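Local coordinates for sortase family protein (PDB 6IXZ), which is a class C sortase, a cysteine transpeptidase that probably joins pilin subunits into pili on the bacterial surface, at residues 53-56 / 57-61; 77-81 / 82-86; 119-122 / 123-126; 34-37 / 38-42. One frame throughout, in Å; residues are numbered along the deposited sequence.

Contact 1 of 4, residues 53-56 / 57-61; sequences LNIH and EGDVL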
loop_
_atom_site.group_PDB
_atom_site.type_symbol
_atom_site.label_atom_id
_atom_site.label_comp_id
_atom_site.label_asym_id
_atom_site.label_seq_id
_atom_site.Cartn_x
_atom_site.Cartn_y
_atom_site.Cartn_z
ATOM N N LEU A 53 -10.791 14.494 1.912
ATOM C CA LEU A 53 -9.619 13.766 2.402
ATOM C C LEU A 53 -8.359 14.577 2.124
ATOM O O LEU A 53 -7.396 14.539 2.893
ATOM C CB LEU A 53 -9.513 12.376 1.760
ATOM C CG LEU A 53 -10.716 11.427 1.892
ATOM C CD1 LEU A 53 -10.301 9.976 1.684
ATOM C CD2 LEU A 53 -11.384 11.594 3.241
ATOM N N ASN A 54 -8.401 15.361 1.050
ATOM C CA ASN A 54 -7.231 16.083 0.561
ATOM C C ASN A 54 -6.028 15.146 0.413
ATOM O O ASN A 54 -4.869 15.552 0.520
ATOM C CB ASN A 54 -6.904 17.278 1.468
ATOM C CG ASN A 54 -6.754 18.569 0.685
ATOM O OD1 ASN A 54 -5.690 19.193 0.686
ATOM N ND2 ASN A 54 -7.794 18.932 -0.061
ATOM N N ILE A 55 -6.320 13.884 0.139
ATOM C CA ILE A 55 -5.317 12.992 -0.402
ATOM C C ILE A 55 -5.459 13.001 -1.910
ATOM O O ILE A 55 -6.530 12.736 -2.443
ATOM C CB ILE A 55 -5.461 11.577 0.170
ATOM C CG1 ILE A 55 -5.441 11.665 1.698
ATOM C CG2 ILE A 55 -4.328 10.695 -0.339
ATOM C CD1 ILE A 55 -5.598 10.345 2.409
ATOM N N HIS A 56 -4.447 13.537 -2.569
ATOM C CA HIS A 56 -4.420 13.559 -4.016
ATOM C C HIS A 56 -3.503 12.451 -4.477
ATOM O O HIS A 56 -2.510 12.125 -3.810
ATOM C CB HIS A 56 -3.885 14.898 -4.530
ATOM C CG HIS A 56 -4.688 16.082 -4.094
ATOM N ND1 HIS A 56 -4.779 16.475 -2.775
ATOM C CD2 HIS A 56 -5.368 17.007 -4.810
ATOM C CE1 HIS A 56 -5.521 17.563 -2.694
ATOM N NE2 HIS A 56 -5.892 17.907 -3.915
ATOM N N GLU A 57 -3.809 11.901 -5.642
ATOM C CA GLU A 57 -2.789 11.291 -6.475
ATOM C C GLU A 57 -1.440 11.939 -6.194
ATOM O O GLU A 57 -1.297 13.158 -6.301
ATOM C CB GLU A 57 -3.139 11.490 -7.945
ATOM C CG GLU A 57 -3.607 10.231 -8.644
ATOM C CD GLU A 57 -3.046 10.132 -10.041
ATOM O OE1 GLU A 57 -2.491 11.147 -10.516
ATOM O OE2 GLU A 57 -3.100 9.031 -10.628
ATOM N N GLY A 58 -0.474 11.129 -5.766
ATOM C CA GLY A 58 0.893 11.591 -5.564
ATOM C C GLY A 58 1.252 11.926 -4.133
ATOM O O GLY A 58 2.414 12.149 -3.821
ATOM N N ASP A 59 0.270 11.952 -3.245
ATOM C CA ASP A 59 0.567 12.232 -1.839
ATOM C C ASP A 59 1.259 11.024 -1.199
ATOM O O ASP A 59 1.001 9.902 -1.579
ATOM C CB ASP A 59 -0.707 12.592 -1.082
ATOM C CG ASP A 59 -1.257 13.980 -1.463
ATOM O OD1 ASP A 59 -2.334 14.348 -0.946
ATOM O OD2 ASP A 59 -0.657 14.665 -2.326
ATOM N N VAL A 60 2.165 11.252 -0.258
ATOM C CA VAL A 60 2.760 10.138 0.464
ATOM C C VAL A 60 2.075 9.959 1.814
ATOM O O VAL A 60 1.879 10.919 2.561
ATOM C CB VAL A 60 4.303 10.239 0.553
ATOM C CG1 VAL A 60 4.823 11.495 -0.117
ATOM C CG2 VAL A 60 4.838 10.094 1.972
ATOM N N LEU A 61 1.696 8.717 2.088
ATOM C CA LEU A 61 0.873 8.333 3.233
ATOM C C LEU A 61 1.710 7.718 4.359
ATOM O O LEU A 61 1.212 7.469 5.457
ATOM C CB LEU A 61 -0.133 7.279 2.786
ATOM C CG LEU A 61 -0.952 7.598 1.538
ATOM C CD1 LEU A 61 -1.837 6.411 1.186
ATOM C CD2 LEU A 61 -1.778 8.848 1.780
#
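Asp59 OD1 accepts the backbone N-H of His56, with His56 N 2.8 Å from Asp59 OD1 and a nearly straight bond. The N-H does not arrive in the plane of the carboxylate. It comes from above, 71° out of that plane. Asp59 N in turn donates to His56 O at 2.8 Å, which closes a type II beta turn from His56 to Asp59. The two bonds run in opposite senses between the same two residues, so the carboxylate is pinned back over the start of the turn. The first torsion of Asp59 (chi1 -71°) sets CG beside its own backbone N and opposite the carbonyl carbon, which brings OD1 to His56. The His56 ring runs alongside the Asp59 side chain, with ring and carboxylate planes 53° apart. OD1 lies at the ring edge, 3.7 Å from ND1. ND1 itself makes a weak bond to Asn54 O. Gly58 takes the third position of the turn, with the positive phi usual there in a type II turn. Below the turn the contact becomes apolar. Ile55 CG2 meets Leu61 CD2 at 3.8 Å, the two side chains crossing at about a right angle. The turn, with Asp59 at its last position bonding back to the N-H of its first, leads from a loop into a strand. The loop follows helix 23-41, and Ile55 rests on Ile33 of that helix. Beyond the turn, strand 60-66 pairs antiparallel with strand 71-77, where Tyr77 bonds to the backbone of Gly58 and Asp59.

Contact 2 of 4, residues 77-81 / 82-86; sequences YGTSV and DILKK
Leu84 lies beside Thr79, and the two side chains point the same way. Leu84 CD1 is 3.6 Å from Thr79 O, while CD2 meets Thr79 CG2 more loosely at 4.2 Å. This is the close-packed side. Here Ser80 O takes two N-H groups of the first turn. Leu84 N comes nearly along the C=O axis at 3.1 Å from Ser80 O. Ile83 N reaches the same oxygen from above the carbonyl plane at 2.8 Å. Ile83 CG2 also packs on Gly78 O. Ser80 OG stands between its backbone N and carbonyl carbon (chi1 53°), 3.2 Å from Ile83 CD1. It bonds to Glu57 OE2 and also lies 2.9 Å from Asp82 OD2. Ser80 holds the N-cap position, but its side chain makes no capping bond. The outer side is looser and mostly exposed. There the Val81 and Lys85 side chains cross at a slant, with Val81 CG1 3.8 Å from Lys85 CE, and the extended lysine chain continues past it. The stretch is a helix start directly after strand 71-77, within the sortase domain. Its inner face, through Leu84, borders His110, the predicted proton donor/acceptor of the active site.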
loop_
_atom_site.group_PDB
_atom_site.type_symbol
_atom_site.label_atom_id
_atom_site.label_comp_id
_atom_site.label_asym_id
_atom_site.label_seq_id
_atom_site.Cartn_x
_atom_site.Cartn_y
_atom_site.Cartn_z
ATOM N N TYR A 77 -0.271 7.520 -2.715
ATOM C CA TYR A 77 -1.567 7.179 -3.266
ATOM C C TYR A 77 -1.501 7.277 -4.786
ATOM O O TYR A 77 -0.960 8.250 -5.329
ATOM C CB TYR A 77 -2.688 8.089 -2.747
ATOM C CG TYR A 77 -4.041 7.552 -3.155
ATOM C CD1 TYR A 77 -4.699 8.038 -4.297
ATOM C CD2 TYR A 77 -4.548 6.416 -2.552
ATOM C CE1 TYR A 77 -5.896 7.487 -4.720
ATOM C CE2 TYR A 77 -5.747 5.860 -2.960
ATOM C CZ TYR A 77 -6.404 6.396 -4.055
ATOM O OH TYR A 77 -7.561 5.804 -4.477
ATOM N N GLY A 78 -2.066 6.270 -5.447
ATOM C CA GLY A 78 -2.317 6.332 -6.880
ATOM C C GLY A 78 -1.309 5.471 -7.611
ATOM O O GLY A 78 -0.322 5.053 -7.029
ATOM N N THR A 79 -1.601 5.100 -8.851
ATOM C CA THR A 79 -0.678 4.254 -9.617
ATOM C C THR A 79 -0.592 4.678 -11.081
ATOM O O THR A 79 -0.370 3.850 -11.930
ATOM C CB THR A 79 -1.115 2.771 -9.644
ATOM O OG1 THR A 79 -2.436 2.648 -10.225
ATOM C CG2 THR A 79 -1.042 2.127 -8.234
ATOM N N SER A 80 -0.758 5.954 -11.382
ATOM C CA SER A 80 -0.490 6.383 -12.742
ATOM C C SER A 80 1.024 6.364 -12.976
ATOM O O SER A 80 1.819 6.305 -12.032
ATOM C CB SER A 80 -1.082 7.770 -12.982
ATOM O OG SER A 80 -0.635 8.667 -11.994
ATOM N N VAL A 81 1.408 6.324 -14.246
ATOM C CA VAL A 81 2.767 6.021 -14.663
ATOM C C VAL A 81 3.777 6.965 -14.008
ATOM O O VAL A 81 4.811 6.537 -13.509
ATOM C CB VAL A 81 2.861 6.069 -16.200
ATOM C CG1 VAL A 81 4.306 5.983 -16.659
ATOM C CG2 VAL A 81 2.060 4.912 -16.782
ATOM N N ASP A 82 3.403 8.221 -13.842
ATOM C CA ASP A 82 4.303 9.177 -13.206
ATOM C C ASP A 82 4.556 8.909 -11.705
ATOM O O ASP A 82 5.649 9.132 -11.193
ATOM C CB ASP A 82 3.789 10.590 -13.425
ATOM C CG ASP A 82 2.397 10.786 -12.916
ATOM O OD1 ASP A 82 2.221 11.690 -12.080
ATOM O OD2 ASP A 82 1.478 10.045 -13.340
ATOM N N ILE A 83 3.606 8.283 -11.038
ATOM C CA ILE A 83 3.799 7.959 -9.626
ATOM C C ILE A 83 4.530 6.644 -9.440
ATOM O O ILE A 83 5.399 6.536 -8.584
ATOM C CB ILE A 83 2.475 7.925 -8.870
ATOM C CG1 ILE A 83 1.958 9.364 -8.688
ATOM C CG2 ILE A 83 2.667 7.222 -7.525
ATOM C CD1 ILE A 83 0.518 9.550 -9.135
ATOM N N LEU A 84 4.306 5.697 -10.338
ATOM C CA LEU A 84 4.999 4.427 -10.260
ATOM C C LEU A 84 6.436 4.552 -10.680
ATOM O O LEU A 84 7.251 3.708 -10.317
ATOM C CB LEU A 84 4.325 3.341 -11.096
ATOM C CG LEU A 84 2.977 2.753 -10.677
ATOM C CD1 LEU A 84 2.513 1.751 -11.714
ATOM C CD2 LEU A 84 2.997 2.091 -9.300
ATOM N N LYS A 85 6.761 5.598 -11.446
ATOM C CA LYS A 85 8.161 5.935 -11.724
ATOM C C LYS A 85 8.883 6.310 -10.429
ATOM O O LYS A 85 10.083 6.056 -10.310
ATOM C CB LYS A 85 8.276 7.082 -12.737
ATOM C CG LYS A 85 8.116 6.679 -14.194
ATOM C CD LYS A 85 8.123 7.925 -15.090
ATOM C CE LYS A 85 7.808 7.568 -16.539
ATOM N NZ LYS A 85 8.168 8.671 -17.479
ATOM N N LYS A 86 8.169 6.893 -9.459
ATOM C CA LYS A 86 8.775 7.271 -8.160
ATOM C C LYS A 86 8.819 6.146 -7.105
ATOM O O LYS A 86 9.695 6.121 -6.215
ATOM C CB LYS A 86 8.002 8.436 -7.536
ATOM C CG LYS A 86 8.006 9.719 -8.343
ATOM C CD LYS A 86 7.497 10.862 -7.467
ATOM C CE LYS A 86 6.597 11.812 -8.218
ATOM N NZ LYS A 86 5.460 12.226 -7.349
#

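Contact 3 of 4, residues 119-122 / 123-126; sequences FTDI and DKLK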
loop_
_atom_site.group_PDB
_atom_site.type_symbol
_atom_site.label_atom_id
_atom_site.label_comp_id
_atom_site.label_asym_id
_atom_site.label_seq_id
_atom_site.Cartn_x
_atom_site.Cartn_y
_atom_site.Cartn_z
ATOM N N PHE A 119 9.781 -3.648 -5.080
ATOM C CA PHE A 119 9.227 -4.870 -4.493
ATOM C C PHE A 119 9.735 -6.127 -5.179
ATOM O O PHE A 119 9.125 -7.207 -5.032
ATOM C CB PHE A 119 7.697 -4.905 -4.541
ATOM C CG PHE A 119 7.011 -4.121 -3.467
ATOM C CD1 PHE A 119 7.693 -3.656 -2.355
ATOM C CD2 PHE A 119 5.629 -4.000 -3.495
ATOM C CE1 PHE A 119 7.029 -2.956 -1.368
ATOM C CE2 PHE A 119 4.958 -3.277 -2.526
ATOM C CZ PHE A 119 5.656 -2.787 -1.435
ATOM N N THR A 120 10.814 -6.006 -5.947
ATOM C CA THR A 120 11.347 -7.166 -6.684
ATOM C C THR A 120 11.573 -8.402 -5.815
ATOM O O THR A 120 11.105 -9.497 -6.147
ATOM C CB THR A 120 12.635 -6.802 -7.438
ATOM O OG1 THR A 120 12.310 -5.892 -8.513
ATOM C CG2 THR A 120 13.327 -8.051 -8.004
ATOM N N ASP A 121 12.182 -8.210 -4.649
ATOM C CA ASP A 121 12.531 -9.333 -3.800
ATOM C C ASP A 121 11.356 -9.948 -3.008
ATOM O O ASP A 121 11.573 -10.863 -2.199
ATOM C CB ASP A 121 13.653 -8.913 -2.850
ATOM C CG ASP A 121 14.992 -8.774 -3.568
ATOM O OD1 ASP A 121 15.138 -9.304 -4.694
ATOM O OD2 ASP A 121 15.890 -8.117 -3.039
ATOM N N ILE A 122 10.120 -9.466 -3.210
ATOM C CA ILE A 122 8.970 -10.115 -2.564
ATOM C C ILE A 122 8.740 -11.494 -3.131
ATOM O O ILE A 122 8.076 -12.305 -2.495
ATOM C CB ILE A 122 7.644 -9.311 -2.566
ATOM C CG1 ILE A 122 7.011 -9.260 -3.967
ATOM C CG2 ILE A 122 7.881 -7.945 -1.951
ATOM C CD1 ILE A 122 5.655 -8.595 -3.992
ATOM N N ASP A 123 9.478 -11.826 -4.177
ATOM C CA ASP A 123 9.470 -13.178 -4.664
ATOM C C ASP A 123 10.276 -14.147 -3.779
ATOM O O ASP A 123 10.098 -15.360 -3.892
ATOM C CB ASP A 123 9.896 -13.222 -6.120
ATOM C CG ASP A 123 11.373 -13.126 -6.282
ATOM O OD1 ASP A 123 12.031 -12.560 -5.391
ATOM O OD2 ASP A 123 11.868 -13.618 -7.299
ATOM N N LYS A 124 10.943 -13.622 -2.756
ATOM C CA LYS A 124 11.617 -14.487 -1.763
ATOM C C LYS A 124 10.801 -14.664 -0.493
ATOM O O LYS A 124 11.112 -15.513 0.351
ATOM C CB LYS A 124 13.014 -13.951 -1.429
ATOM C CG LYS A 124 13.863 -13.610 -2.653
ATOM C CD LYS A 124 15.257 -13.107 -2.271
ATOM C CE LYS A 124 16.121 -12.847 -3.505
ATOM N NZ LYS A 124 17.437 -12.221 -3.177
ATOM N N LEU A 125 9.710 -13.926 -0.365
ATOM C CA LEU A 125 8.866 -14.092 0.803
ATOM C C LEU A 125 8.115 -15.432 0.760
ATOM O O LEU A 125 7.776 -15.918 -0.298
ATOM C CB LEU A 125 7.870 -12.948 0.920
ATOM C CG LEU A 125 8.442 -11.562 1.177
ATOM C CD1 LEU A 125 7.341 -10.523 1.148
ATOM C CD2 LEU A 125 9.177 -11.529 2.505
ATOM N N LYS A 126 7.814 -15.975 1.928
ATOM C CA LYS A 126 6.953 -17.148 2.067
ATOM C C LYS A 126 5.892 -16.956 3.169
ATOM O O LYS A 126 5.945 -16.004 3.931
ATOM C CB LYS A 126 7.822 -18.371 2.361
ATOM C CG LYS A 126 8.812 -18.177 3.498
ATOM C CD LYS A 126 8.116 -17.943 4.834
ATOM C CE LYS A 126 9.051 -18.124 6.023
ATOM N NZ LYS A 126 9.459 -19.547 6.189
HETATM O O HOH W 1 6.857 -14.687 -2.679
#
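Leu125 packs back on Ile122, and its side chain can be followed outward. CB lies 3.5 Å from Ile122 O. CG follows, 3.8 Å from Ile122 O and close to Ile122 CA. At the tip, CD1 rests 3.9 Å from Ile122 CB and also touches Ile122 CG2. The two side chains cross at a slant. Leu125 keeps CG beside its own backbone N (chi1 -65°), which turns CD1 back over Ile122. Both residues are buried, and both touch Val184 of strand 180-188. The backbone beneath them is a 3-10 turn, with bonds three residues apart. Lys124 N donates to Asp121 O at 2.9 Å, and Leu125 N to Ile122 O at 3.1 Å. Both N-H groups come from above the carbonyl plane, by 55° and 65°. The preceding bond, Asp123 N to Thr120 O, is weak. A water donates to Ile122 O and to Leu125 O, so Ile122 O accepts from two partners and the water bridges the end of the turn.

On the outer side Lys124 extends alongside Asp121, pointing the same way. Asp121 OD1 is 4.0 Å from Lys124 NZ, beyond a salt bridge, whereas Asp121 OD2 does form one with Lys117. Asp123 adds a second carboxylate near the first, with OD1 4.6 Å from Asp121 OD1. This short 3-10 segment of the sortase domain therefore has an apolar inner side against the sheet and a charged outer one. Lys117 and Lys124 probably favour the ionised form of Asp121 and may ease its repulsion with Asp123.

Contact 4 of 4, residues 34-37 / 38-42; sequences NKYN and YDLFN
Residues 34-41 form the last two turns of helix 23-41, and each residue from Tyr38 to Phe41 gives its N-H to the carbonyl four positions earlier. Tyr38 N bonds to Asn34 O at 3.1 Å, and Asp39 N to Lys35 O at 2.8 Å with an angle of 168°. Leu40 N to Tyr36 O follows, then Phe41 N to Asn37 O at 2.9 Å. Asn42 is the first residue to leave helical angles, and its N-H makes two weak bonds, to Tyr38 O and Asp39 O.

Among the side chains, Tyr36 and Leu40 lie side by side and point the same way. Leu40 CB sits over one face of the Tyr36 ring. Leu40 CD2 is 4.2 Å from Tyr36 CE2, and both methyls approach the phenol oxygen at a similar distance. Tyr36 carries CG opposite its backbone N (chi1 171°), which lays the ring along the helix toward Leu40. Asp39 folds back over the previous turn, with CG 3.3 Å from Lys35 O. The Tyr38 ring instead presents an edge to Lys35 O.

This is ordinary i to i+4 packing at the C-terminal end of an alpha helix. Asn37 OD1 ties the helix to the backbone of Leu96. Tyr36 rests on Pro50 in the loop toward strand 60-66, and Phe41 packs on Asn102, just before strand 103-109.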
loop_
_atom_site.group_PDB
_atom_site.type_symbol
_atom_site.label_atom_id
_atom_site.label_comp_id
_atom_site.label_asym_id
_atom_site.label_seq_id
_atom_site.Cartn_x
_atom_site.Cartn_y
_atom_site.Cartn_z
ATOM N N ASN A 34 -11.374 6.079 7.265
ATOM C CA ASN A 34 -12.112 4.938 7.756
ATOM C C ASN A 34 -13.505 4.905 7.121
ATOM O O ASN A 34 -13.923 3.863 6.629
ATOM C CB ASN A 34 -12.169 4.942 9.297
ATOM C CG ASN A 34 -10.967 4.266 9.917
ATOM O OD1 ASN A 34 -10.276 3.500 9.250
ATOM N ND2 ASN A 34 -10.708 4.540 11.197
ATOM N N LYS A 35 -14.127 6.081 6.968
ATOM C CA LYS A 35 -15.450 6.215 6.321
ATOM C C LYS A 35 -15.399 5.814 4.861
ATOM O O LYS A 35 -16.279 5.117 4.355
ATOM C CB LYS A 35 -15.928 7.665 6.371
ATOM C CG LYS A 35 -17.130 7.895 7.256
ATOM C CD LYS A 35 -17.959 9.075 6.765
ATOM C CE LYS A 35 -19.368 9.028 7.337
ATOM N NZ LYS A 35 -19.980 10.380 7.472
ATOM N N TYR A 36 -14.389 6.317 4.169
ATOM C CA TYR A 36 -14.162 5.973 2.774
ATOM C C TYR A 36 -14.063 4.465 2.551
ATOM O O TYR A 36 -14.864 3.889 1.813
ATOM C CB TYR A 36 -12.881 6.652 2.283
ATOM C CG TYR A 36 -12.471 6.177 0.920
ATOM C CD1 TYR A 36 -13.212 6.526 -0.200
ATOM C CD2 TYR A 36 -11.473 5.212 0.774
ATOM C CE1 TYR A 36 -12.865 6.050 -1.453
ATOM C CE2 TYR A 36 -11.117 4.730 -0.475
ATOM C CZ TYR A 36 -11.812 5.154 -1.585
ATOM O OH TYR A 36 -11.454 4.666 -2.817
ATOM N N ASN A 37 -13.191 3.808 3.312
ATOM C CA ASN A 37 -13.008 2.340 3.225
ATOM C C ASN A 37 -14.312 1.559 3.458
ATOM O O ASN A 37 -14.527 0.501 2.873
ATOM C CB ASN A 37 -11.943 1.867 4.248
ATOM C CG ASN A 37 -10.512 2.146 3.797
ATOM O OD1 ASN A 37 -10.261 2.521 2.650
ATOM N ND2 ASN A 37 -9.565 1.916 4.686
ATOM N N TYR A 38 -15.101 2.019 4.417
ATOM C CA TYR A 38 -16.405 1.410 4.719
ATOM C C TYR A 38 -17.346 1.650 3.550
ATOM O O TYR A 38 -17.988 0.726 3.045
ATOM C CB TYR A 38 -16.978 2.013 6.012
ATOM C CG TYR A 38 -18.440 1.678 6.302
ATOM C CD1 TYR A 38 -19.467 2.437 5.754
ATOM C CD2 TYR A 38 -18.783 0.653 7.187
ATOM C CE1 TYR A 38 -20.799 2.151 6.029
ATOM C CE2 TYR A 38 -20.116 0.352 7.453
ATOM C CZ TYR A 38 -21.114 1.107 6.875
ATOM O OH TYR A 38 -22.430 0.838 7.155
ATOM N N ASP A 39 -17.394 2.895 3.089
ATOM C CA ASP A 39 -18.184 3.227 1.914
ATOM C C ASP A 39 -17.733 2.421 0.731
ATOM O O ASP A 39 -18.541 2.126 -0.147
ATOM C CB ASP A 39 -18.072 4.706 1.556
ATOM C CG ASP A 39 -18.932 5.587 2.432
ATOM O OD1 ASP A 39 -19.747 5.052 3.206
ATOM O OD2 ASP A 39 -18.751 6.823 2.374
ATOM N N LEU A 40 -16.423 2.191 0.621
ATOM C CA LEU A 40 -15.890 1.478 -0.537
ATOM C C LEU A 40 -16.264 -0.008 -0.475
ATOM O O LEU A 40 -16.669 -0.594 -1.463
ATOM C CB LEU A 40 -14.366 1.680 -0.662
ATOM C CG LEU A 40 -13.628 0.826 -1.711
ATOM C CD1 LEU A 40 -13.878 1.311 -3.143
ATOM C CD2 LEU A 40 -12.132 0.782 -1.418
ATOM N N PHE A 41 -16.180 -0.605 0.709
ATOM C CA PHE A 41 -16.656 -1.968 0.922
ATOM C C PHE A 41 -18.164 -2.106 0.630
ATOM O O PHE A 41 -18.643 -3.197 0.310
ATOM C CB PHE A 41 -16.345 -2.372 2.366
ATOM C CG PHE A 41 -16.901 -3.703 2.768
ATOM C CD1 PHE A 41 -17.820 -3.798 3.800
ATOM C CD2 PHE A 41 -16.418 -4.871 2.193
ATOM C CE1 PHE A 41 -18.320 -5.034 4.189
ATOM C CE2 PHE A 41 -16.917 -6.101 2.559
ATOM C CZ PHE A 41 -17.871 -6.188 3.564
ATOM N N ASN A 42 -18.897 -1.003 0.741
ATOM C CA ASN A 42 -20.351 -0.987 0.559
ATOM C C ASN A 42 -20.810 -0.406 -0.769
ATOM O O ASN A 42 -21.976 -0.078 -0.924
ATOM C CB ASN A 42 -21.002 -0.188 1.692
ATOM C CG ASN A 42 -20.762 -0.817 3.040
ATOM O OD1 ASN A 42 -20.452 -0.137 4.015
ATOM N ND2 ASN A 42 -20.805 -2.137 3.082
#

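From the N terminus the chain first meets contact 4, at the end of helix 23-41. Contact 1 comes next, where the following loop turns into strand 60-66. Leu53 CD1 of this loop packs back on Tyr36 CB. Strand 71-77 then leads to contact 2, the start of helix 81-86. Contacts 1 and 2 touch directly, through the strand pairing and a side-chain bond, and Ile83 CD1 packs against Gly58. Contact 3 follows between helix 111-114 and strand 130-135, its centre about 27 Å from that of contact 1. All four are local and in series; none nests or crosses. Contacts 4, 1 and 2 form a linked run, while contact 3 stands apart.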